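Local coordinates for adenylation domain (Streptomyces sp., PDB 5N9W), which is an adenylation domain of the ANL superfamily of AMP-binding enzymes, with a large N-terminal part and a smaller C-terminal domain, at residues A[202-207]-A[249-254]; A[278-283]-A[304-309]; A[467-472]-A[500-505]. All coordinates share one frame; numbering follows the deposited sequence.

Contact 1. Residues A[202-207]-A[249-254]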
loop_
_atom_site.group_PDB
_atom_site.type_symbol
_atom_site.label_atom_id
_atom_site.label_comp_id
_atom_site.label_asym_id
_atom_site.label_seq_id
_atom_site.Cartn_x
_atom_site.Cartn_y
_atom_site.Cartn_z
ATOM N N ARG A 202 6.661 -8.735 -16.591
ATOM C CA ARG A 202 7.416 -7.541 -16.241
ATOM C C ARG A 202 6.642 -6.708 -15.212
ATOM O O ARG A 202 5.637 -6.067 -15.557
ATOM C CB ARG A 202 7.673 -6.672 -17.458
ATOM C CG ARG A 202 9.010 -6.828 -18.114
ATOM C CD ARG A 202 8.869 -7.611 -19.397
ATOM N NE ARG A 202 9.755 -7.114 -20.444
ATOM C CZ ARG A 202 9.537 -7.291 -21.747
ATOM N NH1 ARG A 202 8.466 -7.953 -22.160
ATOM N NH2 ARG A 202 10.384 -6.799 -22.645
ATOM N N TRP A 203 7.116 -6.708 -13.971
ATOM C CA TRP A 203 6.509 -5.931 -12.897
ATOM C C TRP A 203 7.115 -4.536 -12.831
ATOM O O TRP A 203 8.317 -4.381 -12.948
ATOM C CB TRP A 203 6.697 -6.643 -11.548
ATOM C CG TRP A 203 5.947 -7.923 -11.417
ATOM C CD1 TRP A 203 6.105 -9.056 -12.170
ATOM C CD2 TRP A 203 4.912 -8.214 -10.472
ATOM N NE1 TRP A 203 5.231 -10.022 -11.750
ATOM C CE2 TRP A 203 4.482 -9.535 -10.715
ATOM C CE3 TRP A 203 4.313 -7.490 -9.445
ATOM C CZ2 TRP A 203 3.477 -10.139 -9.969
ATOM C CZ3 TRP A 203 3.317 -8.091 -8.706
ATOM C CH2 TRP A 203 2.907 -9.401 -8.968
ATOM N N LEU A 204 6.283 -3.519 -12.641
ATOM C CA LEU A 204 6.796 -2.175 -12.409
ATOM C C LEU A 204 6.941 -1.896 -10.910
ATOM O O LEU A 204 6.042 -2.192 -10.153
ATOM C CB LEU A 204 5.879 -1.138 -13.056
ATOM C CG LEU A 204 6.379 0.301 -12.963
ATOM C CD1 LEU A 204 7.717 0.424 -13.668
ATOM C CD2 LEU A 204 5.368 1.282 -13.527
ATOM N N LEU A 205 8.074 -1.353 -10.467
ATOM C CA LEU A 205 8.187 -0.932 -9.071
ATOM C C LEU A 205 7.877 0.550 -9.015
ATOM O O LEU A 205 8.720 1.378 -9.353
ATOM C CB LEU A 205 9.567 -1.205 -8.463
ATOM C CG LEU A 205 9.791 -0.524 -7.091
ATOM C CD1 LEU A 205 9.024 -1.186 -5.983
ATOM C CD2 LEU A 205 11.261 -0.417 -6.703
ATOM N N PHE A 206 6.658 0.866 -8.581
ATOM C CA PHE A 206 6.091 2.206 -8.656
ATOM C C PHE A 206 5.963 2.868 -7.264
ATOM O O PHE A 206 5.816 4.079 -7.137
ATOM C CB PHE A 206 4.729 2.110 -9.342
ATOM C CG PHE A 206 4.057 3.425 -9.580
ATOM C CD1 PHE A 206 4.467 4.250 -10.610
ATOM C CD2 PHE A 206 2.987 3.828 -8.778
ATOM C CE1 PHE A 206 3.841 5.460 -10.834
ATOM C CE2 PHE A 206 2.347 5.046 -8.990
ATOM C CZ PHE A 206 2.765 5.856 -10.015
ATOM N N HIS A 207 6.041 2.065 -6.216
ATOM C CA HIS A 207 5.753 2.574 -4.899
ATOM C C HIS A 207 6.967 2.591 -3.989
ATOM O O HIS A 207 7.940 1.878 -4.209
ATOM C CB HIS A 207 4.617 1.763 -4.281
ATOM C CG HIS A 207 3.337 1.873 -5.046
ATOM N ND1 HIS A 207 2.951 0.945 -5.984
ATOM C CD2 HIS A 207 2.382 2.834 -5.047
ATOM C CE1 HIS A 207 1.801 1.318 -6.518
ATOM N NE2 HIS A 207 1.434 2.456 -5.962
ATOM N N ARG A 249 8.496 -0.322 -21.757
ATOM C CA ARG A 249 9.181 -1.363 -21.016
ATOM C C ARG A 249 8.352 -2.625 -21.058
ATOM O O ARG A 249 8.708 -3.626 -20.458
ATOM C CB ARG A 249 9.420 -0.938 -19.571
ATOM C CG ARG A 249 10.397 0.213 -19.403
ATOM C CD ARG A 249 11.843 -0.275 -19.538
ATOM N NE ARG A 249 12.771 0.811 -19.849
ATOM C CZ ARG A 249 13.182 1.126 -21.078
ATOM N NH1 ARG A 249 12.760 0.439 -22.138
ATOM N NH2 ARG A 249 14.029 2.132 -21.253
ATOM N N GLY A 250 7.233 -2.568 -21.767
ATOM C CA GLY A 250 6.365 -3.723 -21.898
ATOM C C GLY A 250 5.900 -4.299 -20.576
ATOM O O GLY A 250 5.909 -5.511 -20.388
ATOM N N ILE A 251 5.494 -3.422 -19.658
ATOM C CA ILE A 251 4.961 -3.824 -18.359
ATOM C C ILE A 251 3.747 -4.710 -18.531
ATOM O O ILE A 251 2.874 -4.404 -19.303
ATOM C CB ILE A 251 4.569 -2.605 -17.501
ATOM C CG1 ILE A 251 5.794 -1.776 -17.143
ATOM C CG2 ILE A 251 3.911 -3.063 -16.217
ATOM C CD1 ILE A 251 6.805 -2.530 -16.353
ATOM N N THR A 252 3.700 -5.817 -17.810
ATOM C CA THR A 252 2.586 -6.740 -17.905
ATOM C C THR A 252 1.763 -6.759 -16.601
ATOM O O THR A 252 0.576 -7.088 -16.607
ATOM C CB THR A 252 3.077 -8.171 -18.241
ATOM O OG1 THR A 252 3.579 -8.825 -17.069
ATOM C CG2 THR A 252 4.182 -8.130 -19.288
ATOM N N VAL A 253 2.402 -6.416 -15.486
ATOM C CA VAL A 253 1.730 -6.366 -14.190
ATOM C C VAL A 253 1.899 -4.977 -13.600
ATOM O O VAL A 253 2.972 -4.611 -13.154
ATOM C CB VAL A 253 2.270 -7.399 -13.210
ATOM C CG1 VAL A 253 1.333 -7.547 -12.046
ATOM C CG2 VAL A 253 2.445 -8.776 -13.907
ATOM N N LEU A 254 0.832 -4.188 -13.648
ATOM C CA LEU A 254 0.846 -2.826 -13.130
ATOM C C LEU A 254 0.062 -2.765 -11.809
ATOM O O LEU A 254 -1.071 -3.264 -11.711
ATOM C CB LEU A 254 0.266 -1.854 -14.158
ATOM C CG LEU A 254 0.120 -0.378 -13.786
ATOM C CD1 LEU A 254 1.437 0.215 -13.338
ATOM C CD2 LEU A 254 -0.457 0.425 -14.946
#
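Val253 plants its isopropyl group against one face of the Trp203 indole. Its CG1 stands 3.7 Å from the centroid of the Trp203 six-membered ring and only 1° off the ring normal, a nearly vertical CH-pi contact, while CG2 covers the pyrrole side and comes 3.7 Å from Trp203 NE1. The two methyls thus divide the bicycle between them. Phe197 and Trp216 meet the same indole edge-to-face.

Leu204 and Ile251 are set at about a right angle, with Ile251 CD1 brought end-on to Leu204 CB at 3.7 Å. Leu204 and Leu254 instead run side by side in the same direction, their branches meeting loosely at CD2 and CD1, 4.1 Å apart. Val246 of the preceding helix packs on both Leu204 and Ile251.

Polar contacts gather at Arg202. Its backbone N donates to Thr252 OG1 at 3.1 Å; chi1 of 80° sets that hydroxyl between the threonine's own backbone N and carbonyl carbon, where it also bonds Asp201 OD1. Arg202 O takes two donors: Thr252 N at 3.0 Å on an in-plane lone pair, and Val253 N at 3.3 Å from 41° above the carbonyl plane. The Arg202 guanidinium lays one face over Arg249 O, without a hydrogen bond.

Gly250, at positive phi, closes helix 239-248 with a Schellman motif that leads the chain into strand 253-256. There a single Trp203-Val253 bridge joins it to edge strand 202-205, a junction between two sheets of the alpha/beta N-terminal part, as in AMP-binding enzymes.

Contact 2. Residues A[278-283]-A[304-309]. With ACT (acetate ion), chain C.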
loop_
_atom_site.group_PDB
_atom_site.type_symbol
_atom_site.label_atom_id
_atom_site.label_comp_id
_atom_site.label_asym_id
_atom_site.label_seq_id
_atom_site.Cartn_x
_atom_site.Cartn_y
_atom_site.Cartn_z
ATOM N N LEU A 278 0.075 -5.164 -21.314
ATOM C CA LEU A 278 -0.435 -5.091 -19.938
ATOM C C LEU A 278 -1.435 -6.203 -19.639
ATOM O O LEU A 278 -2.442 -6.326 -20.311
ATOM C CB LEU A 278 -1.073 -3.724 -19.694
ATOM C CG LEU A 278 -1.096 -3.256 -18.242
ATOM C CD1 LEU A 278 0.334 -3.076 -17.737
ATOM C CD2 LEU A 278 -1.888 -1.963 -18.093
ATOM N N ARG A 279 -1.151 -7.029 -18.643
ATOM C CA ARG A 279 -2.025 -8.164 -18.356
ATOM C C ARG A 279 -2.936 -7.901 -17.140
ATOM O O ARG A 279 -4.145 -8.118 -17.203
ATOM C CB ARG A 279 -1.182 -9.434 -18.157
ATOM C CG ARG A 279 -0.523 -9.939 -19.466
ATOM C CD ARG A 279 0.297 -11.242 -19.333
ATOM N NE ARG A 279 -0.498 -12.370 -18.869
ATOM C CZ ARG A 279 -0.312 -12.970 -17.694
ATOM N NH1 ARG A 279 0.650 -12.550 -16.874
ATOM N NH2 ARG A 279 -1.084 -13.985 -17.326
ATOM N N TYR A 280 -2.349 -7.388 -16.058
ATOM C CA TYR A 280 -3.073 -7.065 -14.834
ATOM C C TYR A 280 -2.802 -5.646 -14.382
ATOM O O TYR A 280 -1.639 -5.243 -14.284
ATOM C CB TYR A 280 -2.672 -7.985 -13.687
ATOM C CG TYR A 280 -2.971 -9.438 -13.876
ATOM C CD1 TYR A 280 -4.270 -9.907 -13.811
ATOM C CD2 TYR A 280 -1.948 -10.357 -14.088
ATOM C CE1 TYR A 280 -4.549 -11.236 -13.968
ATOM C CE2 TYR A 280 -2.221 -11.682 -14.249
ATOM C CZ TYR A 280 -3.527 -12.118 -14.188
ATOM O OH TYR A 280 -3.821 -13.451 -14.326
ATOM N N VAL A 281 -3.866 -4.893 -14.102
ATOM C CA VAL A 281 -3.759 -3.731 -13.231
ATOM C C VAL A 281 -4.353 -4.147 -11.893
ATOM O O VAL A 281 -5.460 -4.670 -11.841
ATOM C CB VAL A 281 -4.469 -2.505 -13.772
ATOM C CG1 VAL A 281 -4.014 -1.289 -13.016
ATOM C CG2 VAL A 281 -4.161 -2.333 -15.226
ATOM N N VAL A 282 -3.583 -3.964 -10.827
ATOM C CA VAL A 282 -4.006 -4.351 -9.484
ATOM C C VAL A 282 -4.121 -3.106 -8.598
ATOM O O VAL A 282 -3.269 -2.222 -8.646
ATOM C CB VAL A 282 -3.035 -5.374 -8.875
ATOM C CG1 VAL A 282 -3.266 -5.535 -7.401
ATOM C CG2 VAL A 282 -3.194 -6.708 -9.570
ATOM N N PHE A 283 -5.196 -3.025 -7.823
ATOM C CA PHE A 283 -5.548 -1.790 -7.129
ATOM C C PHE A 283 -5.335 -1.911 -5.638
ATOM O O PHE A 283 -5.914 -2.780 -5.024
ATOM C CB PHE A 283 -6.997 -1.423 -7.419
ATOM C CG PHE A 283 -7.221 -0.907 -8.796
ATOM C CD1 PHE A 283 -6.777 0.344 -9.153
ATOM C CD2 PHE A 283 -7.877 -1.677 -9.742
ATOM C CE1 PHE A 283 -6.989 0.836 -10.428
ATOM C CE2 PHE A 283 -8.089 -1.201 -11.018
ATOM C CZ PHE A 283 -7.642 0.062 -11.358
ATOM N N ARG A 304 -8.763 -7.208 -21.248
ATOM C CA ARG A 304 -7.324 -7.036 -21.293
ATOM C C ARG A 304 -6.927 -5.576 -21.231
ATOM O O ARG A 304 -7.217 -4.809 -22.144
ATOM C CB ARG A 304 -6.740 -7.666 -22.547
ATOM C CG ARG A 304 -5.282 -8.051 -22.376
ATOM C CD ARG A 304 -4.518 -7.978 -23.684
ATOM N NE ARG A 304 -3.082 -8.189 -23.486
ATOM C CZ ARG A 304 -2.549 -9.358 -23.152
ATOM N NH1 ARG A 304 -3.339 -10.404 -22.977
ATOM N NH2 ARG A 304 -1.235 -9.490 -22.986
ATOM N N PRO A 305 -6.233 -5.193 -20.154
ATOM C CA PRO A 305 -5.835 -6.034 -19.019
ATOM C C PRO A 305 -6.980 -6.396 -18.085
ATOM O O PRO A 305 -8.065 -5.847 -18.205
ATOM C CB PRO A 305 -4.830 -5.154 -18.282
ATOM C CG PRO A 305 -5.229 -3.768 -18.638
ATOM C CD PRO A 305 -5.645 -3.849 -20.058
ATOM N N HIS A 306 -6.745 -7.345 -17.189
ATOM C CA HIS A 306 -7.680 -7.606 -16.104
ATOM C C HIS A 306 -7.527 -6.496 -15.092
ATOM O O HIS A 306 -6.408 -6.116 -14.763
ATOM C CB HIS A 306 -7.417 -8.953 -15.424
ATOM C CG HIS A 306 -7.911 -10.141 -16.182
ATOM N ND1 HIS A 306 -8.355 -10.072 -17.485
ATOM C CD2 HIS A 306 -8.025 -11.439 -15.813
ATOM C CE1 HIS A 306 -8.724 -11.274 -17.885
ATOM N NE2 HIS A 306 -8.531 -12.121 -16.889
ATOM N N LEU A 307 -8.654 -5.967 -14.626
ATOM C CA LEU A 307 -8.669 -5.008 -13.520
ATOM C C LEU A 307 -9.075 -5.734 -12.254
ATOM O O LEU A 307 -10.148 -6.328 -12.180
ATOM C CB LEU A 307 -9.611 -3.844 -13.801
ATOM C CG LEU A 307 -9.024 -2.582 -14.435
ATOM C CD1 LEU A 307 -7.863 -2.869 -15.344
ATOM C CD2 LEU A 307 -10.091 -1.843 -15.204
ATOM N N ILE A 308 -8.195 -5.697 -11.265
ATOM C CA ILE A 308 -8.389 -6.446 -10.041
ATOM C C ILE A 308 -8.250 -5.553 -8.820
ATOM O O ILE A 308 -7.215 -4.887 -8.607
ATOM C CB ILE A 308 -7.387 -7.612 -9.934
ATOM C CG1 ILE A 308 -7.823 -8.745 -10.844
ATOM C CG2 ILE A 308 -7.285 -8.109 -8.502
ATOM C CD1 ILE A 308 -6.970 -8.865 -11.977
ATOM N N ASN A 309 -9.311 -5.547 -8.026
ATOM C CA ASN A 309 -9.341 -4.829 -6.776
ATOM C C ASN A 309 -8.905 -5.751 -5.675
ATOM O O ASN A 309 -9.357 -6.890 -5.596
ATOM C CB ASN A 309 -10.739 -4.294 -6.483
ATOM C CG ASN A 309 -10.741 -3.234 -5.405
ATOM O OD1 ASN A 309 -9.742 -2.583 -5.160
ATOM N ND2 ASN A 309 -11.869 -3.056 -4.765
HETATM C C ACT C . -4.345 -11.955 -19.105
HETATM O O ACT C . -4.949 -10.958 -19.549
HETATM O OXT ACT C . -3.201 -12.184 -19.558
HETATM C CH3 ACT C . -4.961 -12.840 -18.070
#
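Tyr280 and Ile308 meet across two parallel strands, the closest side-chain atoms being Tyr280 CD1 and Ile308 CD1 at 3.4 Å. His306 lies alongside Tyr280 and points the same way, its CB 3.7 Å from Tyr280 CD1; the two rings are turned 78° apart and form no regular stack. On the other face of the sheet, Val281 CG2 reaches Leu307 CD1 at 3.7 Å and also touches the ring carbon CG of Pro305, which follows a cis peptide bond. Phe283 presents the edge of its ring at CE2 to Leu307 CG, 3.8 Å away; chi1 of -73° carries the ring back along the partner strand to that residue.

Four backbone bonds fix the register: His306 N to Arg279 O, the shortest at 2.7 Å, then Val281 N to His306 O, Ile308 N to Val281 O and Phe283 N to Ile308 O. The first donor is tilted 24° from the carbonyl plane; the other three approach nearly end-on.

At the N-terminal end of the pair, Arg279 NE makes a weak bond of 2.8 Å to OXT of an acetate ion, probably from the crystallisation liquor. The acetate methyl rests over one face of the His306 ring. Arg304 NH1 makes only a long approach of 3.8 Å to acetate O, without a hydrogen bond, and Arg304 NE bonds Pro276 O.

Further out, Asp201 holds Arg279 by a salt bridge, Ser196 N bonds Tyr280 OH, and Trp296 covers Leu278, Pro305 and Leu307. Strand 280-283, helix 290-300 and strand 306-309 form a beta-alpha-beta unit. Backbone bonds and mostly apolar packing join its strands, with Tyr280 and His306 adding polar groups on one face. Arg279 and Arg304 bring positive charge, partly balanced by Asp201, consistent with the weakly held acetate.

Contact 3. Residues A[467-472]-A[500-505]; sequences CAYTAQ and SQYLAL
Four backbone hydrogen bonds set the parallel pairing of Cys467-Tyr469 with Gln501-Leu505. Leu503 N donates to Cys467 O at 2.7 Å, and Leu503 O in return accepts from Tyr469 N at 3.1 Å; Cys467 N to Gln501 O and Leu505 N to Tyr469 O extend the pairing at its two ends. Weaker CA-H...O contacts fill the intervals, as from Ala468 CA to Leu503 O at 3.2 Å.

Aromatic contacts occupy one face. With chi1 of 71°, Tyr469 has its CG between its backbone N and carbonyl carbon, and the ring leans across the partner strand. There Ala504 CA sits 4.2 Å from the ring centroid, 29° off the normal, an off-centre CH-pi contact, and Ala504 CB comes 3.7 Å from Tyr469 OH. Cys467 meets the Tyr502 ring on its CD2-CE2 side: its CB is 3.8 Å from Tyr502 CD2, and its sulfur approaches obliquely, SG lying 4.9 Å from the ring centroid. The edge of the Tyr502 ring is turned to Tyr469 CD1.

Purely apolar packing is sparse. Ala468 CB lies loosely near Leu503 CB on the other face and, at 4.3 Å, near Leu505 CD1.

Helix 482-492 covers Tyr469 and Tyr502, whereas helix 518-528 packs on Ala468, Leu503 and Leu505. Strand 501-504 is an outermost strand of a three-stranded sheet, with 462-471 in the middle and 448-457 on its far side. The Tyr469 hydroxyl bonds Pro480 O, giving the polar tip of this buried ring a partner. Cohesion here therefore rests on main-chain bonds and ring packing together, the rings lying on the side facing helix 482-492.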
loop_
_atom_site.group_PDB
_atom_site.type_symbol
_atom_site.label_atom_id
_atom_site.label_comp_id
_atom_site.label_asym_id
_atom_site.label_seq_id
_atom_site.Cartn_x
_atom_site.Cartn_y
_atom_site.Cartn_z
ATOM N N CYS A 467 -13.923 20.847 4.636
ATOM C CA CYS A 467 -13.556 20.080 3.469
ATOM C C CYS A 467 -12.335 20.688 2.803
ATOM O O CYS A 467 -12.262 21.901 2.615
ATOM C CB CYS A 467 -14.721 20.016 2.485
ATOM S SG CYS A 467 -14.342 19.353 0.848
ATOM N N ALA A 468 -11.366 19.835 2.469
ATOM C CA ALA A 468 -10.295 20.221 1.555
ATOM C C ALA A 468 -10.467 19.445 0.248
ATOM O O ALA A 468 -10.905 18.288 0.244
ATOM C CB ALA A 468 -8.946 19.972 2.173
ATOM N N TYR A 469 -10.152 20.084 -0.866
ATOM C CA TYR A 469 -10.394 19.452 -2.142
ATOM C C TYR A 469 -9.411 19.900 -3.214
ATOM O O TYR A 469 -8.816 20.972 -3.133
ATOM C CB TYR A 469 -11.826 19.727 -2.610
ATOM C CG TYR A 469 -12.046 21.162 -3.027
ATOM C CD1 TYR A 469 -12.247 22.158 -2.076
ATOM C CD2 TYR A 469 -12.051 21.524 -4.373
ATOM C CE1 TYR A 469 -12.443 23.475 -2.449
ATOM C CE2 TYR A 469 -12.246 22.838 -4.758
ATOM C CZ TYR A 469 -12.444 23.816 -3.787
ATOM O OH TYR A 469 -12.637 25.134 -4.148
ATOM N N THR A 470 -9.268 19.065 -4.230
ATOM C CA THR A 470 -8.394 19.347 -5.353
ATOM C C THR A 470 -9.196 19.499 -6.635
ATOM O O THR A 470 -10.106 18.708 -6.903
ATOM C CB THR A 470 -7.376 18.244 -5.520
ATOM O OG1 THR A 470 -8.057 16.983 -5.548
ATOM C CG2 THR A 470 -6.442 18.245 -4.347
ATOM N N ALA A 471 -8.851 20.518 -7.418
ATOM C CA ALA A 471 -9.545 20.828 -8.668
ATOM C C ALA A 471 -8.862 20.233 -9.886
ATOM O O ALA A 471 -7.701 19.851 -9.822
ATOM C CB ALA A 471 -9.656 22.319 -8.836
ATOM N N GLN A 472 -9.581 20.170 -11.003
ATOM C CA GLN A 472 -8.990 19.735 -12.271
ATOM C C GLN A 472 -9.076 20.850 -13.301
ATOM O O GLN A 472 -10.043 21.617 -13.319
ATOM C CB GLN A 472 -9.678 18.479 -12.808
ATOM C CG GLN A 472 -11.096 18.695 -13.328
ATOM C CD GLN A 472 -11.783 17.394 -13.738
ATOM O OE1 GLN A 472 -11.632 16.366 -13.073
ATOM N NE2 GLN A 472 -12.541 17.434 -14.834
ATOM N N SER A 500 -18.923 23.207 6.658
ATOM C CA SER A 500 -19.091 24.586 7.066
ATOM C C SER A 500 -18.057 25.462 6.386
ATOM O O SER A 500 -18.258 26.658 6.223
ATOM C CB SER A 500 -18.981 24.723 8.589
ATOM O OG SER A 500 -17.679 24.381 9.039
ATOM N N GLN A 501 -16.949 24.852 5.974
ATOM C CA GLN A 501 -15.860 25.584 5.331
ATOM C C GLN A 501 -15.153 24.743 4.276
ATOM O O GLN A 501 -14.980 23.535 4.459
ATOM C CB GLN A 501 -14.856 26.029 6.379
ATOM C CG GLN A 501 -13.923 27.115 5.941
ATOM C CD GLN A 501 -13.516 27.955 7.116
ATOM O OE1 GLN A 501 -14.199 27.964 8.141
ATOM N NE2 GLN A 501 -12.403 28.655 6.993
ATOM N N TYR A 502 -14.725 25.397 3.195
ATOM C CA TYR A 502 -14.019 24.736 2.085
ATOM C C TYR A 502 -12.621 25.290 1.865
ATOM O O TYR A 502 -12.437 26.496 1.730
ATOM C CB TYR A 502 -14.793 24.881 0.777
ATOM C CG TYR A 502 -16.049 24.062 0.701
ATOM C CD1 TYR A 502 -17.262 24.589 1.120
ATOM C CD2 TYR A 502 -16.035 22.770 0.178
ATOM C CE1 TYR A 502 -18.410 23.856 1.047
ATOM C CE2 TYR A 502 -17.186 22.029 0.099
ATOM C CZ TYR A 502 -18.372 22.583 0.541
ATOM O OH TYR A 502 -19.542 21.878 0.480
ATOM N N LEU A 503 -11.643 24.391 1.795
ATOM C CA LEU A 503 -10.259 24.776 1.526
ATOM C C LEU A 503 -9.757 24.194 0.200
ATOM O O LEU A 503 -9.669 22.976 0.033
ATOM C CB LEU A 503 -9.343 24.329 2.667
ATOM C CG LEU A 503 -7.851 24.542 2.425
ATOM C CD1 LEU A 503 -7.495 26.019 2.447
ATOM C CD2 LEU A 503 -7.030 23.752 3.431
ATOM N N ALA A 504 -9.421 25.073 -0.734
ATOM C CA ALA A 504 -8.887 24.666 -2.023
ATOM C C ALA A 504 -7.394 24.387 -1.935
ATOM O O ALA A 504 -6.620 25.278 -1.596
ATOM C CB ALA A 504 -9.152 25.726 -3.059
ATOM N N LEU A 505 -6.997 23.157 -2.245
ATOM C CA LEU A 505 -5.584 22.771 -2.239
ATOM C C LEU A 505 -5.105 22.256 -3.607
ATOM O O LEU A 505 -5.845 21.583 -4.320
ATOM C CB LEU A 505 -5.318 21.701 -1.176
ATOM C CG LEU A 505 -5.335 22.141 0.280
ATOM C CD1 LEU A 505 -4.938 21.013 1.197
ATOM C CD2 LEU A 505 -4.432 23.347 0.489
#

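Contacts 1 and 2 are buried parts of one continuous core: strand 253-256 of contact 1 pairs with strand 280-283 of contact 2, with a probable hydrogen bond of 2.8 Å from Val282 N to Leu254 O. Asp201 also ties them, bonding both Thr252 and Arg279. Contact 1 is a single bridge between two different sheets, contact 2 regular parallel pairing within one. Contact 3 has similar parallel pairing but lies in the C-terminal domain, only partly buried, its centre about 33 Å and about 31 Å from those of contacts 1 and 2. Contact 1 combines a CH-pi face and aliphatic packing with a shared carbonyl acceptor; arginines mark one end of contact 2, whereas contact 3 uses aromatic, sulfur and small apolar groups.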